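PDB 6KWS: methylglyoxal reductase (NADPH-dependent) from Candida albicans SC5314, which probably reduces the ketoaldehyde methylglyoxal, and perhaps related carbonyl compounds, using NADPH as the hydride donor. Local coordinates for residues Ile2-Ser7 and Ala75-Leu81; Lys120-Thr124 and His247-Phe251; Ile276-Phe281 and Leu323-Tyr328. The protein carries 1 engineered substitution. All coordinates share one frame; numbering follows the deposited sequence.

The three contacts follow one another along the chain, and none encloses or crosses another. Contact 1 closes a loop of 67 residues by pairing the first strand, 3-7, with strand 75-80 in the Rossmann sheet. Contact 2 spans 122 residues and lays helix 240-252 against strand 120-124, the next strand beside 75-80; H80 and V122, and F78 and K120, are probably joined by backbone hydrogen bonds, and L81 packs on both T124 and H247. Contact 3 closes a loop of 41 residues near the C terminus and joins helices 270-280 and 323-337, its centre about 30 Å from that of contact 2.

Contact 1 of 3, residues Ile2-Ser7 and Ala75-Leu81; sequences ITVIVS and AKVFLHL
At the middle of the Rossmann sheet, strand 3-7 runs parallel to strand 75-80, with the backbones of V4, I5 and V6 level with V77, F78 and L79. The ladder steps from one strand to the other: K76 N gives to T3 O, I5 N to V77 O at 3.0 Å, L79 N to I5 O at 2.8 Å and S7 N to L79 O at 3.1 Å. On the face carrying V4, V6, V77 and L79, the methyl L79 CD1 reaches between the two valines, 3.8 Å from V4 CG1 and equally far from V6 CG2, while V4 and V77 lie side by side; helix 12-23 covers this layer through L21 and V17. On the other face I5 CD1, at the end of an extended arm (chi2 -178°), lies 3.6 Å from A75 CB, while the second branch, I5 CG2, meets F78 CE2 obliquely. F65 packs against the same phenyl ring edge-to-face. At the C-terminal end the side chain of S7 ties the strands together. With chi1 at 63°, OG sits between the backbone N and the carbonyl carbon and meets the edge of the imidazole, 2.9 Å from H80 ND1; just past the end of strand 75-80, L81 N donates to S7 OG over 3.0 Å in a bent bond (138°), and A82 N also bonds to it. L81, seen to bind NADPH though none is bound in this model, lies near I13, another such residue. Strand order reverses direction between 3-7 and 75-80, the topological switch point of a Rossmann fold, at whose C-terminal edge the dinucleotide binds.

Contact 2 of 3, residues Lys120-Thr124 and His247-Phe251; sequences KVVIT and HIIAF
T124 and H247 meet through a single polar link: the hydroxyl T124 OG1 lies at the edge of the imidazole near its plane, 2.9 Å from H247 NE2. Both groups have second partners. H247 ND1 donates to the carbonyl of V243, one turn earlier in the same helix, which fixes how the ring is turned; T124 OG1 also has a weak hydrogen bond with H80 O on the neighbouring strand. Both ring nitrogens are therefore occupied. At the other end of the strand, K120 lays its chain across F251, K120 CD lying 3.8 Å from F251 CB, and turns at chi4 (-90°) to bring NZ to F251 O, a weak bond of 3.3 Å. That carbonyl lies near the end of helix 240-252, where the positive ammonium would probably suit the negative end of the helix dipole. Between these polar ends V122 fills the middle. Its CG1 methyl approaches H247 CD2 obliquely at 3.9 Å, and CG2 faces A250 CB at 4.1 Å and F251 CB at 4.2 Å. Helix and strand run nearly antiparallel, at 150°. F251 also touches V77 and L79 of strand 75-80. T124 and H247 adjoin L81, a residue seen to bind NADPH. The chemistry implies a mostly buried seam, apolar in the middle at V122, A250 and F251, with one hydroxyl-imidazole hydrogen bond at the T124 end and a weaker ammonium-carbonyl link at the K120 end.

Contact 3 of 3, residues Ile276-Phe281 and Leu323-Tyr328; sequences IINDKF and LEQSVY
Helices 270-280 and 323-337 pack nearly crosswise, their short segments at 77° with axes 10.3 Å apart at closest approach; I276 and E324 have their CA atoms 6.3 Å apart. Helix 270-280 ends here: I277 O accepts from both K280 N and F281 N, and F281 is the first residue to leave helical geometry. I276 is the main side chain of the interface. Its CG1-CD1 arm is stretched out (chi2 -176°), so that CD1 lies against the second helix, touching L323 CD1 and the backbone at E324 CA, while the branch CG2 turns to V327 CG1 at 3.7 Å. I277 CG1 comes to the same V327 methyl at 4.1 Å, with the two side chains crossing at about a right angle, so V327 is gripped by both isoleucines; L273, a turn earlier on the first helix, also touches it. Beyond the helix end, F281 meets Y328. The rings are tilted by 29° with centroids 5.1 Å apart, slid so far that they barely overlap, and the contact is made by F281 CZ against Y328 CD1. K280 lays CB by the same tyrosine ring and bends at chi2, bringing CE to 4.2 Å from E324 CG; K280 NZ and E324 OE1 remain 4.7 Å apart, too far for a salt bridge, though the opposite charges probably attract weakly. W237 of strand 234-239 touches L323 and S326, and D239 OD2 accepts from S326 OG. It is a steep helix-helix crossing with an apolar centre and polar fringe, in the C-terminal part that, in extended short-chain dehydrogenases, forms the smaller lobe beside the Rossmann domain.

Contact 1 of 3, residues Ile2-Ser7 and Ala75-Leu81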
loop_
_atom_site.group_PDB
_atom_site.type_symbol
_atom_site.label_atom_id
_atom_site.label_comp_id
_atom_site.label_asym_id
_atom_site.label_seq_id
_atom_site.Cartn_x
_atom_site.Cartn_y
_atom_site.Cartn_z
ATOM N N ILE A 2 16.750 8.293 16.447
ATOM C CA ILE A 2 15.393 7.866 16.794
ATOM C C ILE A 2 15.014 6.584 16.048
ATOM O O ILE A 2 15.421 6.352 14.907
ATOM C CB ILE A 2 14.417 9.035 16.537
ATOM C CG1 ILE A 2 12.960 8.613 16.619
ATOM C CG2 ILE A 2 14.709 9.707 15.233
ATOM C CD1 ILE A 2 12.012 9.792 16.438
ATOM N N THR A 3 14.240 5.730 16.717
ATOM C CA THR A 3 14.050 4.332 16.347
ATOM C C THR A 3 12.628 4.091 15.849
ATOM O O THR A 3 11.658 4.496 16.500
ATOM C CB THR A 3 14.339 3.419 17.551
ATOM O OG1 THR A 3 15.739 3.447 17.852
ATOM C CG2 THR A 3 13.912 1.974 17.298
ATOM N N VAL A 4 12.504 3.371 14.731
ATOM C CA VAL A 4 11.225 3.135 14.073
ATOM C C VAL A 4 11.000 1.640 13.935
ATOM O O VAL A 4 11.884 0.925 13.454
ATOM C CB VAL A 4 11.175 3.809 12.693
ATOM C CG1 VAL A 4 9.872 3.480 12.016
ATOM C CG2 VAL A 4 11.334 5.316 12.847
ATOM N N ILE A 5 9.815 1.173 14.331
ATOM C CA ILE A 5 9.403 -0.209 14.104
ATOM C C ILE A 5 8.545 -0.277 12.846
ATOM O O ILE A 5 7.587 0.492 12.691
ATOM C CB ILE A 5 8.635 -0.784 15.301
ATOM C CG1 ILE A 5 9.420 -0.581 16.592
ATOM C CG2 ILE A 5 8.365 -2.264 15.068
ATOM C CD1 ILE A 5 8.724 -1.170 17.813
ATOM N N VAL A 6 8.868 -1.213 11.960
ATOM C CA VAL A 6 8.142 -1.402 10.719
ATOM C C VAL A 6 7.726 -2.861 10.656
ATOM O O VAL A 6 8.581 -3.752 10.641
ATOM C CB VAL A 6 8.994 -1.027 9.495
ATOM C CG1 VAL A 6 8.228 -1.351 8.215
ATOM C CG2 VAL A 6 9.416 0.473 9.534
ATOM N N SER A 7 6.424 -3.112 10.622
ATOM C CA SER A 7 5.938 -4.477 10.516
ATOM C C SER A 7 5.830 -4.893 9.059
ATOM O O SER A 7 5.542 -4.073 8.183
ATOM C CB SER A 7 4.574 -4.627 11.182
ATOM O OG SER A 7 3.625 -3.825 10.506
ATOM N N ALA A 75 11.543 2.766 20.992
ATOM C CA ALA A 75 10.850 3.055 19.743
ATOM C C ALA A 75 9.847 4.193 19.934
ATOM O O ALA A 75 9.017 4.156 20.845
ATOM C CB ALA A 75 10.141 1.800 19.239
ATOM N N LYS A 76 9.925 5.201 19.066
ATOM C CA LYS A 76 9.010 6.331 19.086
ATOM C C LYS A 76 7.914 6.236 18.035
ATOM O O LYS A 76 6.858 6.857 18.206
ATOM C CB LYS A 76 9.783 7.634 18.876
ATOM C CG LYS A 76 10.878 7.857 19.907
ATOM C CD LYS A 76 10.497 8.984 20.854
ATOM C CE LYS A 76 11.430 9.070 22.060
ATOM N NZ LYS A 76 12.317 10.268 21.998
ATOM N N VAL A 77 8.143 5.493 16.957
ATOM C CA VAL A 77 7.226 5.420 15.829
ATOM C C VAL A 77 6.944 3.959 15.537
ATOM O O VAL A 77 7.862 3.131 15.545
ATOM C CB VAL A 77 7.806 6.106 14.577
ATOM C CG1 VAL A 77 6.887 5.888 13.404
ATOM C CG2 VAL A 77 7.995 7.584 14.813
ATOM N N PHE A 78 5.684 3.643 15.267
ATOM C CA PHE A 78 5.307 2.316 14.798
ATOM C C PHE A 78 4.626 2.452 13.437
ATOM O O PHE A 78 3.483 2.921 13.353
ATOM C CB PHE A 78 4.397 1.617 15.804
ATOM C CG PHE A 78 4.124 0.157 15.483
ATOM C CD1 PHE A 78 3.238 -0.198 14.475
ATOM C CD2 PHE A 78 4.720 -0.854 16.225
ATOM C CE1 PHE A 78 2.977 -1.527 14.199
ATOM C CE2 PHE A 78 4.451 -2.186 15.959
ATOM C CZ PHE A 78 3.580 -2.522 14.947
ATOM N N LEU A 79 5.320 2.030 12.377
ATOM C CA LEU A 79 4.767 1.978 11.026
ATOM C C LEU A 79 4.194 0.587 10.782
ATOM O O LEU A 79 4.943 -0.388 10.674
ATOM C CB LEU A 79 5.835 2.292 9.988
ATOM C CG LEU A 79 6.549 3.625 10.128
ATOM C CD1 LEU A 79 7.537 3.783 9.002
ATOM C CD2 LEU A 79 5.547 4.725 10.099
ATOM N N HIS A 80 2.880 0.491 10.670
ATOM C CA HIS A 80 2.211 -0.797 10.521
ATOM C C HIS A 80 1.931 -1.010 9.034
ATOM O O HIS A 80 1.045 -0.379 8.456
ATOM C CB HIS A 80 0.940 -0.813 11.365
ATOM C CG HIS A 80 0.200 -2.109 11.338
ATOM N ND1 HIS A 80 0.834 -3.331 11.313
ATOM C CD2 HIS A 80 -1.129 -2.373 11.338
ATOM C CE1 HIS A 80 -0.071 -4.294 11.292
ATOM N NE2 HIS A 80 -1.271 -3.738 11.309
ATOM N N LEU A 81 2.704 -1.878 8.399
ATOM C CA LEU A 81 2.492 -2.150 6.989
ATOM C C LEU A 81 2.107 -3.590 6.698
ATOM O O LEU A 81 1.705 -3.879 5.565
ATOM C CB LEU A 81 3.746 -1.798 6.178
ATOM C CG LEU A 81 4.435 -0.471 6.498
ATOM C CD1 LEU A 81 5.363 -0.102 5.392
ATOM C CD2 LEU A 81 3.450 0.640 6.685
#

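Contact 2 of 3, residues Lys120-Thr124 and His247-Phe251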
loop_
_atom_site.group_PDB
_atom_site.type_symbol
_atom_site.label_atom_id
_atom_site.label_comp_id
_atom_site.label_asym_id
_atom_site.label_seq_id
_atom_site.Cartn_x
_atom_site.Cartn_y
_atom_site.Cartn_z
ATOM N N LYS A 120 3.849 8.038 17.666
ATOM C CA LYS A 120 3.200 8.160 16.373
ATOM C C LYS A 120 3.006 6.766 15.803
ATOM O O LYS A 120 3.872 5.902 15.945
ATOM C CB LYS A 120 4.007 9.066 15.419
ATOM C CG LYS A 120 3.693 10.553 15.642
ATOM C CD LYS A 120 4.808 11.442 15.128
ATOM C CE LYS A 120 4.622 12.905 15.519
ATOM N NZ LYS A 120 3.849 13.620 14.476
ATOM N N VAL A 121 1.847 6.546 15.196
ATOM C CA VAL A 121 1.505 5.272 14.581
ATOM C C VAL A 121 0.994 5.556 13.179
ATOM O O VAL A 121 0.100 6.392 13.004
ATOM C CB VAL A 121 0.448 4.518 15.408
ATOM C CG1 VAL A 121 -0.007 3.279 14.680
ATOM C CG2 VAL A 121 1.026 4.159 16.771
ATOM N N VAL A 122 1.559 4.881 12.183
ATOM C CA VAL A 122 1.084 5.000 10.807
ATOM C C VAL A 122 0.638 3.629 10.302
ATOM O O VAL A 122 1.383 2.647 10.403
ATOM C CB VAL A 122 2.159 5.599 9.889
ATOM C CG1 VAL A 122 1.579 5.854 8.496
ATOM C CG2 VAL A 122 2.721 6.876 10.512
ATOM N N ILE A 123 -0.577 3.566 9.758
ATOM C CA ILE A 123 -1.152 2.326 9.243
ATOM C C ILE A 123 -1.421 2.476 7.755
ATOM O O ILE A 123 -1.947 3.500 7.309
ATOM C CB ILE A 123 -2.455 1.943 9.971
ATOM C CG1 ILE A 123 -2.170 1.621 11.430
ATOM C CG2 ILE A 123 -3.089 0.748 9.304
ATOM C CD1 ILE A 123 -3.396 1.239 12.194
ATOM N N THR A 124 -1.081 1.448 6.990
ATOM C CA THR A 124 -1.430 1.440 5.578
ATOM C C THR A 124 -2.876 1.018 5.433
ATOM O O THR A 124 -3.238 -0.103 5.804
ATOM C CB THR A 124 -0.550 0.488 4.783
ATOM O OG1 THR A 124 0.798 0.615 5.237
ATOM C CG2 THR A 124 -0.627 0.838 3.303
ATOM N N HIS A 247 4.492 7.443 4.001
ATOM C CA HIS A 247 4.590 6.861 5.336
ATOM C C HIS A 247 5.578 7.621 6.204
ATOM O O HIS A 247 5.358 7.775 7.412
ATOM C CB HIS A 247 5.000 5.395 5.263
ATOM C CG HIS A 247 3.869 4.489 4.905
ATOM N ND1 HIS A 247 3.343 4.422 3.629
ATOM C CD2 HIS A 247 3.135 3.644 5.662
ATOM C CE1 HIS A 247 2.341 3.562 3.619
ATOM N NE2 HIS A 247 2.198 3.072 4.838
ATOM N N ILE A 248 6.672 8.106 5.614
ATOM C CA ILE A 248 7.659 8.781 6.437
ATOM C C ILE A 248 7.243 10.214 6.711
ATOM O O ILE A 248 7.338 10.686 7.849
ATOM C CB ILE A 248 9.044 8.690 5.791
ATOM C CG1 ILE A 248 9.555 7.259 5.930
ATOM C CG2 ILE A 248 9.995 9.705 6.425
ATOM C CD1 ILE A 248 10.537 6.855 4.848
ATOM N N ILE A 249 6.753 10.929 5.696
ATOM C CA ILE A 249 6.270 12.278 5.968
ATOM C C ILE A 249 5.135 12.232 6.983
ATOM O O ILE A 249 4.938 13.183 7.745
ATOM C CB ILE A 249 5.840 12.995 4.664
ATOM C CG1 ILE A 249 6.947 12.952 3.600
ATOM C CG2 ILE A 249 5.442 14.436 4.944
ATOM C CD1 ILE A 249 8.187 13.703 3.989
ATOM N N ALA A 250 4.430 11.102 7.065
ATOM C CA ALA A 250 3.233 11.029 7.893
ATOM C C ALA A 250 3.542 11.152 9.379
ATOM O O ALA A 250 2.684 11.620 10.142
ATOM C CB ALA A 250 2.480 9.729 7.627
ATOM N N PHE A 251 4.727 10.728 9.829
ATOM C CA PHE A 251 5.082 10.943 11.226
ATOM C C PHE A 251 6.109 12.054 11.441
ATOM O O PHE A 251 6.254 12.524 12.571
ATOM C CB PHE A 251 5.574 9.638 11.872
ATOM C CG PHE A 251 6.934 9.188 11.409
ATOM C CD1 PHE A 251 8.096 9.761 11.925
ATOM C CD2 PHE A 251 7.056 8.165 10.491
ATOM C CE1 PHE A 251 9.353 9.346 11.506
ATOM C CE2 PHE A 251 8.304 7.746 10.067
ATOM C CZ PHE A 251 9.457 8.336 10.582
#

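Contact 3 of 3, residues Ile276-Phe281 and Leu323-Tyr328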
loop_
_atom_site.group_PDB
_atom_site.type_symbol
_atom_site.label_atom_id
_atom_site.label_comp_id
_atom_site.label_asym_id
_atom_site.label_seq_id
_atom_site.Cartn_x
_atom_site.Cartn_y
_atom_site.Cartn_z
ATOM N N ILE A 276 1.728 3.258 -23.203
ATOM C CA ILE A 276 3.045 3.608 -22.673
ATOM C C ILE A 276 4.075 2.564 -23.074
ATOM O O ILE A 276 5.193 2.899 -23.491
ATOM C CB ILE A 276 3.004 3.774 -21.147
ATOM C CG1 ILE A 276 2.181 5.005 -20.750
ATOM C CG2 ILE A 276 4.412 3.881 -20.606
ATOM C CD1 ILE A 276 2.184 5.298 -19.247
ATOM N N ILE A 277 3.714 1.283 -22.959
ATOM C CA ILE A 277 4.666 0.215 -23.234
ATOM C C ILE A 277 5.004 0.186 -24.721
ATOM O O ILE A 277 6.182 0.146 -25.105
ATOM C CB ILE A 277 4.113 -1.132 -22.728
ATOM C CG1 ILE A 277 3.933 -1.077 -21.201
ATOM C CG2 ILE A 277 5.024 -2.314 -23.129
ATOM C CD1 ILE A 277 3.298 -2.330 -20.599
ATOM N N ASN A 278 3.974 0.252 -25.580
ATOM C CA ASN A 278 4.218 0.238 -27.020
ATOM C C ASN A 278 5.087 1.417 -27.460
ATOM O O ASN A 278 5.868 1.279 -28.412
ATOM C CB ASN A 278 2.896 0.199 -27.785
ATOM C CG ASN A 278 2.401 -1.224 -28.013
ATOM O OD1 ASN A 278 3.168 -2.077 -28.450
ATOM N ND2 ASN A 278 1.121 -1.480 -27.749
ATOM N N ASP A 279 5.030 2.552 -26.747
ATOM C CA ASP A 279 5.827 3.714 -27.133
ATOM C C ASP A 279 7.206 3.799 -26.462
ATOM O O ASP A 279 8.062 4.556 -26.932
ATOM C CB ASP A 279 5.035 5.002 -26.869
ATOM C CG ASP A 279 4.132 5.393 -28.074
ATOM O OD1 ASP A 279 4.697 5.798 -29.131
ATOM O OD2 ASP A 279 2.866 5.273 -27.974
ATOM N N LYS A 280 7.488 3.029 -25.420
ATOM C CA LYS A 280 8.793 3.145 -24.785
ATOM C C LYS A 280 9.653 1.894 -24.913
ATOM O O LYS A 280 10.837 1.933 -24.563
ATOM C CB LYS A 280 8.637 3.508 -23.301
ATOM C CG LYS A 280 7.800 4.747 -23.056
ATOM C CD LYS A 280 8.548 6.000 -23.395
ATOM C CE LYS A 280 7.586 7.108 -23.796
ATOM N NZ LYS A 280 8.207 8.453 -23.676
ATOM N N PHE A 281 9.112 0.789 -25.409
ATOM C CA PHE A 281 9.860 -0.458 -25.503
ATOM C C PHE A 281 9.764 -0.943 -26.941
ATOM O O PHE A 281 8.938 -1.816 -27.270
ATOM C CB PHE A 281 9.355 -1.487 -24.494
ATOM C CG PHE A 281 9.552 -1.067 -23.072
ATOM C CD1 PHE A 281 10.666 -1.472 -22.362
ATOM C CD2 PHE A 281 8.627 -0.244 -22.447
ATOM C CE1 PHE A 281 10.847 -1.079 -21.042
ATOM C CE2 PHE A 281 8.804 0.154 -21.139
ATOM C CZ PHE A 281 9.918 -0.267 -20.432
ATOM N N LEU A 323 2.552 8.575 -14.637
ATOM C CA LEU A 323 2.269 7.241 -15.173
ATOM C C LEU A 323 3.449 6.700 -15.974
ATOM O O LEU A 323 3.878 5.556 -15.763
ATOM C CB LEU A 323 1.017 7.250 -16.045
ATOM C CG LEU A 323 -0.029 6.146 -15.842
ATOM C CD1 LEU A 323 -0.613 5.705 -17.155
ATOM C CD2 LEU A 323 0.457 4.950 -15.037
ATOM N N GLU A 324 3.986 7.502 -16.906
ATOM C CA GLU A 324 5.033 6.988 -17.788
ATOM C C GLU A 324 6.275 6.582 -16.997
ATOM O O GLU A 324 6.830 5.506 -17.230
ATOM C CB GLU A 324 5.385 8.017 -18.875
ATOM C CG GLU A 324 6.606 7.654 -19.784
ATOM C CD GLU A 324 7.979 8.020 -19.176
ATOM O OE1 GLU A 324 8.911 7.170 -19.231
ATOM O OE2 GLU A 324 8.119 9.150 -18.631
ATOM N N GLN A 325 6.731 7.419 -16.065
ATOM C CA GLN A 325 7.882 7.022 -15.262
ATOM C C GLN A 325 7.589 5.742 -14.503
ATOM O O GLN A 325 8.368 4.784 -14.541
ATOM C CB GLN A 325 8.272 8.134 -14.290
ATOM C CG GLN A 325 8.283 9.481 -14.927
ATOM C CD GLN A 325 8.657 10.577 -13.970
ATOM O OE1 GLN A 325 7.861 10.961 -13.105
ATOM N NE2 GLN A 325 9.870 11.102 -14.119
ATOM N N SER A 326 6.447 5.709 -13.819
ATOM C CA SER A 326 6.114 4.578 -12.972
ATOM C C SER A 326 5.999 3.304 -13.795
ATOM O O SER A 326 6.567 2.263 -13.437
ATOM C CB SER A 326 4.816 4.875 -12.221
ATOM O OG SER A 326 4.622 3.955 -11.158
ATOM N N VAL A 327 5.275 3.371 -14.916
ATOM C CA VAL A 327 5.124 2.189 -15.762
ATOM C C VAL A 327 6.469 1.755 -16.316
ATOM O O VAL A 327 6.808 0.563 -16.294
ATOM C CB VAL A 327 4.112 2.455 -16.887
ATOM C CG1 VAL A 327 4.151 1.327 -17.903
ATOM C CG2 VAL A 327 2.742 2.593 -16.304
ATOM N N TYR A 328 7.260 2.719 -16.802
ATOM C CA TYR A 328 8.562 2.420 -17.396
ATOM C C TYR A 328 9.487 1.774 -16.386
ATOM O O TYR A 328 10.062 0.708 -16.650
ATOM C CB TYR A 328 9.212 3.693 -17.937
ATOM C CG TYR A 328 10.563 3.454 -18.560
ATOM C CD1 TYR A 328 10.667 3.018 -19.875
ATOM C CD2 TYR A 328 11.739 3.666 -17.841
ATOM C CE1 TYR A 328 11.895 2.806 -20.457
ATOM C CE2 TYR A 328 12.972 3.454 -18.417
ATOM C CZ TYR A 328 13.045 3.020 -19.728
ATOM O OH TYR A 328 14.262 2.799 -20.341
#